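Local coordinates for translation initiation factor eif-2b-like protein (Chaetomium thermophilum, PDB 4ZEO), which is the delta subunit of the heterodecameric translation initiation factor eIF2B, the guanine nucleotide exchange factor of eIF2, and probably serves in its regulatory subcomplex, at residues V287-L299 against V311-L325. Numbering follows the deposited sequence.
Sequences VTYGRHRLVEKTL and VTVLDDPYVGEGKEL
L325 enters from helix 321-331 and divides its two methyls between the strand and helix of 287-299. CD2 meets T288 CG2 tip to tip at 3.9 Å and also touches G290 O; the L325 and E296 side chains run past each other in opposite senses, CD1 lying 3.7 Å from E296 CG. R291, extended with CG anti to the backbone N (chi1 -177°), crosses L325 and lays CG against L325 CB. Its guanidinium grips E296 side-on: NE donates to OE1 at 2.8 Å, NH2 to OE2, both nearly in the guanidinium plane, which fixes the group's rotation while NH1 rests on E324 CB. Strands 287-289 and 311-314 are the neighbouring parallel strands of a right-handed beta-alpha-beta crossover in the Rossmann-like sheet, joined by the backbone hydrogen bonds T288 N to T312 O, L314 N to T288 O and G290 N to L314 O. On the face opposite T288, V287 CG1 packs on L314 CD1 at 3.8 Å. The Y289 ring takes L314 CB at its edge and runs on along the backbone of D315, bringing OH within 3.3 Å of D316 CB; this hydroxyl is hydrogen-bonded to S372 O. L299 CD1 meets both V311 methyls tip to tip, each 4.1 Å away.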
ATOM      1  N   VAL A 287     -18.714   2.056   7.361  1.00 36.34           N
ATOM      2  CA  VAL A 287     -18.911   1.552   6.015  1.00 36.15           C
ATOM      3  C   VAL A 287     -17.559   1.379   5.320  1.00 35.80           C
ATOM      4  O   VAL A 287     -16.656   2.206   5.459  1.00 34.24           O
ATOM      5  CB  VAL A 287     -19.813   2.485   5.182  1.00 39.91           C
ATOM      6  CG1 VAL A 287     -20.034   1.887   3.787  1.00 37.53           C
ATOM      7  CG2 VAL A 287     -21.160   2.714   5.899  1.00 32.31           C
ATOM      8  N   THR A 288     -17.376   0.262   4.632  1.00 34.57           N
ATOM      9  CA  THR A 288     -16.178   0.124   3.828  1.00 34.15           C
ATOM     10  C   THR A 288     -16.515  -0.654   2.565  1.00 36.83           C
ATOM     11  O   THR A 288     -17.631  -1.194   2.439  1.00 39.81           O
ATOM     12  CB  THR A 288     -15.019  -0.528   4.611  1.00 34.96           C
ATOM     13  OG1 THR A 288     -13.797  -0.274   3.911  1.00 35.36           O
ATOM     14  CG2 THR A 288     -15.229  -2.036   4.775  1.00 36.22           C
ATOM     15  N   TYR A 289     -15.576  -0.648   1.615  1.00 35.08           N
ATOM     16  CA  TYR A 289     -15.771  -1.261   0.302  1.00 35.43           C
ATOM     17  C   TYR A 289     -14.679  -2.279  -0.016  1.00 38.63           C
ATOM     18  O   TYR A 289     -13.492  -1.950  -0.045  1.00 39.21           O
ATOM     19  CB  TYR A 289     -15.804  -0.172  -0.767  1.00 34.08           C
ATOM     20  CG  TYR A 289     -15.984  -0.644  -2.184  1.00 36.15           C
ATOM     21  CD1 TYR A 289     -17.167  -1.257  -2.591  1.00 36.17           C
ATOM     22  CD2 TYR A 289     -14.970  -0.483  -3.122  1.00 35.68           C
ATOM     23  CE1 TYR A 289     -17.344  -1.680  -3.897  1.00 36.93           C
ATOM     24  CE2 TYR A 289     -15.132  -0.906  -4.426  1.00 36.49           C
ATOM     25  CZ  TYR A 289     -16.327  -1.498  -4.812  1.00 37.94           C
ATOM     26  OH  TYR A 289     -16.497  -1.913  -6.120  1.00 38.96           O
ATOM     27  N   GLY A 290     -15.095  -3.517  -0.275  1.00 41.01           N
ATOM     28  CA  GLY A 290     -14.179  -4.589  -0.584  1.00 39.29           C
ATOM     29  C   GLY A 290     -13.322  -4.907   0.614  1.00 40.13           C
ATOM     30  O   GLY A 290     -13.703  -4.631   1.752  1.00 39.61           O
ATOM     31  N   ARG A 291     -12.148  -5.476   0.362  1.00 41.33           N
ATOM     32  CA  ARG A 291     -11.232  -5.775   1.440  1.00 39.60           C
ATOM     33  C   ARG A 291      -9.902  -5.076   1.309  1.00 38.84           C
ATOM     34  O   ARG A 291      -9.090  -5.445   0.475  1.00 39.81           O
ATOM     35  CB  ARG A 291     -11.000  -7.267   1.504  1.00 42.14           C
ATOM     36  CG  ARG A 291     -10.116  -7.699   2.628  1.00 41.15           C
ATOM     37  CD  ARG A 291      -9.872  -9.176   2.508  1.00 42.03           C
ATOM     38  NE  ARG A 291      -9.304  -9.716   3.726  1.00 42.51           N
ATOM     39  CZ  ARG A 291      -9.133 -11.015   3.944  1.00 45.74           C
ATOM     40  NH1 ARG A 291      -9.520 -11.888   3.028  1.00 47.79           N
ATOM     41  NH2 ARG A 291      -8.599 -11.433   5.080  1.00 46.35           N
ATOM     42  N   HIS A 292      -9.664  -4.087   2.162  1.00 37.74           N
ATOM     43  CA  HIS A 292      -8.364  -3.438   2.187  1.00 37.44           C
ATOM     44  C   HIS A 292      -7.710  -3.731   3.530  1.00 38.47           C
ATOM     45  O   HIS A 292      -8.317  -3.525   4.586  1.00 39.87           O
ATOM     46  CB  HIS A 292      -8.480  -1.925   1.982  1.00 36.04           C
ATOM     47  CG  HIS A 292      -7.184  -1.270   1.597  1.00 39.31           C
ATOM     48  ND1 HIS A 292      -6.206  -0.950   2.516  1.00 40.85           N
ATOM     49  CD2 HIS A 292      -6.719  -0.869   0.389  1.00 40.65           C
ATOM     50  CE1 HIS A 292      -5.187  -0.387   1.885  1.00 42.43           C
ATOM     51  NE2 HIS A 292      -5.471  -0.334   0.597  1.00 42.00           N
ATOM     52  N   ARG A 293      -6.447  -4.132   3.483  1.00 37.08           N
ATOM     53  CA  ARG A 293      -5.707  -4.544   4.676  1.00 37.94           C
ATOM     54  C   ARG A 293      -5.684  -3.484   5.803  1.00 38.84           C
ATOM     55  O   ARG A 293      -5.871  -3.810   6.966  1.00 39.93           O
ATOM     56  CB  ARG A 293      -4.276  -4.908   4.257  1.00 38.68           C
ATOM     57  CG  ARG A 293      -3.313  -5.230   5.379  1.00 41.79           C
ATOM     58  CD  ARG A 293      -1.870  -5.325   4.842  1.00 44.23           C
ATOM     59  NE  ARG A 293      -1.622  -4.221   3.916  1.00 44.39           N
ATOM     60  CZ  ARG A 293      -1.064  -3.068   4.266  1.00 43.11           C
ATOM     61  NH1 ARG A 293      -0.893  -2.099   3.367  1.00 40.94           N
ATOM     62  NH2 ARG A 293      -0.681  -2.882   5.523  1.00 45.54           N
ATOM     63  N   LEU A 294      -5.475  -2.215   5.465  1.00 37.15           N
ATOM     64  CA  LEU A 294      -5.440  -1.177   6.491  1.00 34.70           C
ATOM     65  C   LEU A 294      -6.809  -1.045   7.183  1.00 37.81           C
ATOM     66  O   LEU A 294      -6.874  -0.868   8.406  1.00 40.21           O
ATOM     67  CB  LEU A 294      -5.007   0.157   5.894  1.00 30.66           C
ATOM     68  CG  LEU A 294      -3.553   0.267   5.445  1.00 30.93           C
ATOM     69  CD1 LEU A 294      -3.271   1.670   4.939  1.00 30.65           C
ATOM     70  CD2 LEU A 294      -2.612  -0.078   6.585  1.00 31.38           C
ATOM     71  N   VAL A 295      -7.894  -1.132   6.406  1.00 35.75           N
ATOM     72  CA  VAL A 295      -9.235  -1.064   6.968  1.00 33.67           C
ATOM     73  C   VAL A 295      -9.505  -2.254   7.892  1.00 35.31           C
ATOM     74  O   VAL A 295      -9.975  -2.099   9.011  1.00 37.46           O
ATOM     75  CB  VAL A 295     -10.301  -1.002   5.846  1.00 33.25           C
ATOM     76  CG1 VAL A 295     -11.720  -1.146   6.412  1.00 32.93           C
ATOM     77  CG2 VAL A 295     -10.145   0.273   5.043  1.00 29.65           C
ATOM     78  N   GLU A 296      -9.136  -3.436   7.434  1.00 35.62           N
ATOM     79  CA  GLU A 296      -9.279  -4.655   8.217  1.00 38.85           C
ATOM     80  C   GLU A 296      -8.534  -4.582   9.556  1.00 38.87           C
ATOM     81  O   GLU A 296      -9.095  -4.943  10.599  1.00 39.92           O
ATOM     82  CB  GLU A 296      -8.787  -5.856   7.394  1.00 40.66           C
ATOM     83  CG  GLU A 296      -8.877  -7.209   8.088  1.00 43.17           C
ATOM     84  CD  GLU A 296      -8.632  -8.357   7.124  1.00 48.41           C
ATOM     85  OE1 GLU A 296      -8.668  -8.132   5.895  1.00 47.02           O
ATOM     86  OE2 GLU A 296      -8.399  -9.491   7.583  1.00 54.35           O
ATOM     87  N   LYS A 297      -7.284  -4.110   9.515  1.00 36.99           N
ATOM     88  CA  LYS A 297      -6.451  -3.974  10.710  1.00 38.10           C
ATOM     89  C   LYS A 297      -7.046  -2.995  11.708  1.00 36.32           C
ATOM     90  O   LYS A 297      -7.012  -3.224  12.937  1.00 37.59           O
ATOM     91  CB  LYS A 297      -5.038  -3.502  10.347  1.00 39.49           C
ATOM     92  CG  LYS A 297      -4.162  -4.473   9.561  1.00 42.84           C
ATOM     93  CD  LYS A 297      -3.831  -5.734  10.290  1.00 47.88           C
ATOM     94  CE  LYS A 297      -2.949  -6.638   9.404  1.00 52.88           C
ATOM     95  NZ  LYS A 297      -2.591  -7.938  10.066  1.00 59.71           N
ATOM     96  N   THR A 298      -7.588  -1.908  11.175  1.00 34.01           N
ATOM     97  CA  THR A 298      -8.196  -0.870  11.998  1.00 34.40           C
ATOM     98  C   THR A 298      -9.408  -1.392  12.741  1.00 38.40           C
ATOM     99  O   THR A 298      -9.533  -1.203  13.960  1.00 38.16           O
ATOM    100  CB  THR A 298      -8.616   0.324  11.164  1.00 33.51           C
ATOM    101  OG1 THR A 298      -7.450   0.928  10.594  1.00 33.46           O
ATOM    102  CG2 THR A 298      -9.347   1.326  12.032  1.00 33.72           C
ATOM    103  N   LEU A 299     -10.278  -2.083  12.000  1.00 40.36           N
ATOM    104  CA  LEU A 299     -11.497  -2.651  12.565  1.00 40.34           C
ATOM    105  C   LEU A 299     -11.156  -3.718  13.600  1.00 40.47           C
ATOM    106  O   LEU A 299     -11.766  -3.774  14.659  1.00 42.94           O
ATOM    107  CB  LEU A 299     -12.400  -3.209  11.449  1.00 40.67           C
ATOM    108  CG  LEU A 299     -12.919  -2.122  10.479  1.00 40.06           C
ATOM    109  CD1 LEU A 299     -13.808  -2.677   9.345  1.00 40.67           C
ATOM    110  CD2 LEU A 299     -13.678  -1.024  11.248  1.00 39.58           C
ATOM    111  N   VAL A 311     -20.447  -2.824  11.223  1.00 45.82           N
ATOM    112  CA  VAL A 311     -19.746  -2.637   9.963  1.00 42.16           C
ATOM    113  C   VAL A 311     -20.613  -3.035   8.783  1.00 41.79           C
ATOM    114  O   VAL A 311     -21.254  -4.090   8.786  1.00 44.89           O
ATOM    115  CB  VAL A 311     -18.417  -3.419   9.949  1.00 41.84           C
ATOM    116  CG1 VAL A 311     -17.769  -3.343   8.593  1.00 39.18           C
ATOM    117  CG2 VAL A 311     -17.488  -2.878  11.026  1.00 39.99           C
ATOM    118  N   THR A 312     -20.655  -2.163   7.789  1.00 38.56           N
ATOM    119  CA  THR A 312     -21.308  -2.467   6.539  1.00 40.45           C
ATOM    120  C   THR A 312     -20.220  -2.666   5.513  1.00 39.54           C
ATOM    121  O   THR A 312     -19.373  -1.804   5.319  1.00 37.18           O
ATOM    122  CB  THR A 312     -22.288  -1.345   6.093  1.00 44.32           C
ATOM    123  OG1 THR A 312     -23.412  -1.314   6.977  1.00 46.86           O
ATOM    124  CG2 THR A 312     -22.793  -1.589   4.668  1.00 44.41           C
ATOM    125  N   VAL A 313     -20.218  -3.834   4.885  1.00 41.87           N
ATOM    126  CA  VAL A 313     -19.237  -4.125   3.857  1.00 40.33           C
ATOM    127  C   VAL A 313     -19.902  -4.199   2.502  1.00 41.01           C
ATOM    128  O   VAL A 313     -20.773  -5.034   2.262  1.00 42.59           O
ATOM    129  CB  VAL A 313     -18.476  -5.434   4.145  1.00 41.50           C
ATOM    130  CG1 VAL A 313     -17.429  -5.677   3.073  1.00 43.05           C
ATOM    131  CG2 VAL A 313     -17.810  -5.355   5.512  1.00 39.38           C
ATOM    132  N   LEU A 314     -19.478  -3.302   1.624  1.00 40.60           N
ATOM    133  CA  LEU A 314     -20.005  -3.222   0.277  1.00 42.63           C
ATOM    134  C   LEU A 314     -19.002  -3.912  -0.641  1.00 46.33           C
ATOM    135  O   LEU A 314     -17.825  -4.016  -0.278  1.00 45.72           O
ATOM    136  CB  LEU A 314     -20.214  -1.760  -0.119  1.00 40.77           C
ATOM    137  CG  LEU A 314     -21.156  -0.891   0.733  1.00 39.85           C
ATOM    138  CD1 LEU A 314     -20.999   0.581   0.384  1.00 39.47           C
ATOM    139  CD2 LEU A 314     -22.585  -1.292   0.530  1.00 41.44           C
ATOM    140  N   ASP A 315     -19.433  -4.424  -1.796  1.00 47.37           N
ATOM    141  CA  ASP A 315     -18.476  -5.136  -2.632  1.00 51.03           C
ATOM    142  C   ASP A 315     -18.631  -4.881  -4.116  1.00 54.77           C
ATOM    143  O   ASP A 315     -19.597  -4.258  -4.564  1.00 59.07           O
ATOM    144  CB  ASP A 315     -18.566  -6.646  -2.396  1.00 54.65           C
ATOM    145  CG  ASP A 315     -17.183  -7.308  -2.271  1.00 54.15           C
ATOM    146  OD1 ASP A 315     -17.143  -8.469  -1.826  1.00 56.77           O
ATOM    147  OD2 ASP A 315     -16.149  -6.685  -2.632  1.00 50.18           O
ATOM    148  N   ASP A 316     -17.631  -5.341  -4.862  1.00 55.02           N
ATOM    149  CA  ASP A 316     -17.675  -5.430  -6.312  1.00 55.07           C
ATOM    150  C   ASP A 316     -18.153  -6.850  -6.614  1.00 58.91           C
ATOM    151  O   ASP A 316     -17.501  -7.810  -6.207  1.00 60.26           O
ATOM    152  CB  ASP A 316     -16.282  -5.155  -6.902  1.00 56.08           C
ATOM    153  CG  ASP A 316     -16.250  -5.160  -8.429  1.00 60.66           C
ATOM    154  OD1 ASP A 316     -17.039  -5.870  -9.085  1.00 66.84           O
ATOM    155  OD2 ASP A 316     -15.380  -4.468  -8.983  1.00 59.88           O
ATOM    156  N   PRO A 317     -19.265  -6.994  -7.357  1.00 58.51           N
ATOM    157  CA  PRO A 317     -19.877  -8.295  -7.646  1.00 61.75           C
ATOM    158  C   PRO A 317     -18.934  -9.223  -8.406  1.00 62.47           C
ATOM    159  O   PRO A 317     -19.103 -10.438  -8.365  1.00 64.73           O
ATOM    160  CB  PRO A 317     -21.107  -7.922  -8.481  1.00 63.04           C
ATOM    161  CG  PRO A 317     -20.731  -6.635  -9.119  1.00 53.30           C
ATOM    162  CD  PRO A 317     -20.010  -5.910  -8.020  1.00 59.78           C
ATOM    163  N   TYR A 318     -18.063  -8.634  -9.219  1.00 61.59           N
ATOM    164  CA  TYR A 318     -17.048  -9.365  -9.979  1.00 63.34           C
ATOM    165  C   TYR A 318     -15.820  -9.839  -9.200  1.00 62.27           C
ATOM    166  O   TYR A 318     -15.204 -10.823  -9.578  1.00 69.29           O
ATOM    167  CB  TYR A 318     -16.656  -8.549 -11.203  1.00 63.06           C
ATOM    168  CG  TYR A 318     -17.888  -8.242 -12.019  1.00 64.27           C
ATOM    169  CD1 TYR A 318     -18.492  -9.234 -12.775  1.00 67.12           C
ATOM    170  CD2 TYR A 318     -18.459  -6.967 -12.026  1.00 61.60           C
ATOM    171  CE1 TYR A 318     -19.625  -8.976 -13.517  1.00 68.67           C
ATOM    172  CE2 TYR A 318     -19.589  -6.696 -12.769  1.00 61.64           C
ATOM    173  CZ  TYR A 318     -20.165  -7.707 -13.513  1.00 67.34           C
ATOM    174  OH  TYR A 318     -21.290  -7.462 -14.259  1.00 72.33           O
ATOM    175  N   VAL A 319     -15.362  -9.079  -8.230  1.00 56.94           N
ATOM    176  CA  VAL A 319     -14.267  -9.532  -7.387  1.00 56.26           C
ATOM    177  C   VAL A 319     -14.678 -10.355  -6.148  1.00 56.90           C
ATOM    178  O   VAL A 319     -14.193 -11.467  -5.943  1.00 58.91           O
ATOM    179  CB  VAL A 319     -13.421  -8.328  -6.969  1.00 52.13           C
ATOM    180  CG1 VAL A 319     -12.220  -8.787  -6.137  1.00 50.22           C
ATOM    181  CG2 VAL A 319     -13.017  -7.547  -8.234  1.00 50.80           C
ATOM    182  N   GLY A 320     -15.577  -9.799  -5.340  1.00 55.17           N
ATOM    183  CA  GLY A 320     -16.086 -10.457  -4.147  1.00 56.68           C
ATOM    184  C   GLY A 320     -15.223 -10.596  -2.901  1.00 57.06           C
ATOM    185  O   GLY A 320     -15.605 -11.300  -1.979  1.00 56.98           O
ATOM    186  N   GLU A 321     -14.090  -9.908  -2.837  1.00 59.32           N
ATOM    187  CA  GLU A 321     -13.185 -10.026  -1.688  1.00 62.19           C
ATOM    188  C   GLU A 321     -13.814  -9.590  -0.357  1.00 54.35           C
ATOM    189  O   GLU A 321     -13.366 -10.002   0.711  1.00 51.73           O
ATOM    190  CB  GLU A 321     -11.916  -9.221  -1.903  1.00 70.59           C
ATOM    191  CG  GLU A 321     -10.791  -9.963  -2.547  1.00 83.05           C
ATOM    192  CD  GLU A 321      -9.531  -9.116  -2.580  1.00 92.66           C
ATOM    193  OE1 GLU A 321      -9.447  -8.174  -3.398  1.00 94.84           O
ATOM    194  OE2 GLU A 321      -8.632  -9.373  -1.745  1.00 96.21           O
ATOM    195  N   GLY A 322     -14.759  -8.659  -0.420  1.00 50.03           N
ATOM    196  CA  GLY A 322     -15.453  -8.180   0.764  1.00 47.44           C
ATOM    197  C   GLY A 322     -16.152  -9.238   1.609  1.00 49.11           C
ATOM    198  O   GLY A 322     -16.356  -9.052   2.814  1.00 47.54           O
ATOM    199  N   LYS A 323     -16.574 -10.320   0.963  1.00 53.14           N
ATOM    200  CA  LYS A 323     -17.201 -11.433   1.660  1.00 58.35           C
ATOM    201  C   LYS A 323     -16.192 -12.076   2.629  1.00 57.51           C
ATOM    202  O   LYS A 323     -16.525 -12.431   3.758  1.00 56.76           O
ATOM    203  CB  LYS A 323     -17.749 -12.443   0.652  1.00 64.08           C
ATOM    204  CG  LYS A 323     -18.983 -13.173   1.124  1.00 68.72           C
ATOM    205  CD  LYS A 323     -19.281 -14.368   0.246  1.00 73.39           C
ATOM    206  CE  LYS A 323     -20.548 -15.107   0.691  1.00 77.38           C
ATOM    207  NZ  LYS A 323     -21.812 -14.396   0.332  1.00 79.77           N
ATOM    208  N   GLU A 324     -14.949 -12.205   2.185  1.00 58.29           N
ATOM    209  CA  GLU A 324     -13.882 -12.689   3.052  1.00 60.42           C
ATOM    210  C   GLU A 324     -13.621 -11.716   4.221  1.00 55.61           C
ATOM    211  O   GLU A 324     -13.398 -12.137   5.347  1.00 56.43           O
ATOM    212  CB  GLU A 324     -12.612 -12.921   2.238  1.00 64.86           C
ATOM    213  CG  GLU A 324     -12.681 -14.189   1.408  1.00 72.01           C
ATOM    214  CD  GLU A 324     -12.858 -15.417   2.271  1.00 78.85           C
ATOM    215  OE1 GLU A 324     -13.597 -16.335   1.854  1.00 84.99           O
ATOM    216  OE2 GLU A 324     -12.278 -15.456   3.379  1.00 80.14           O
ATOM    217  N   LEU A 325     -13.637 -10.419   3.955  1.00 50.36           N
ATOM    218  CA  LEU A 325     -13.510  -9.448   5.039  1.00 48.06           C
ATOM    219  C   LEU A 325     -14.653  -9.590   6.053  1.00 48.90           C
ATOM    220  O   LEU A 325     -14.423  -9.590   7.264  1.00 49.49           O
ATOM    221  CB  LEU A 325     -13.467  -8.016   4.493  1.00 44.19           C
ATOM    222  CG  LEU A 325     -13.452  -6.944   5.587  1.00 41.59           C
ATOM    223  CD1 LEU A 325     -12.233  -7.124   6.497  1.00 39.73           C
ATOM    224  CD2 LEU A 325     -13.496  -5.518   4.997  1.00 38.18           C
TER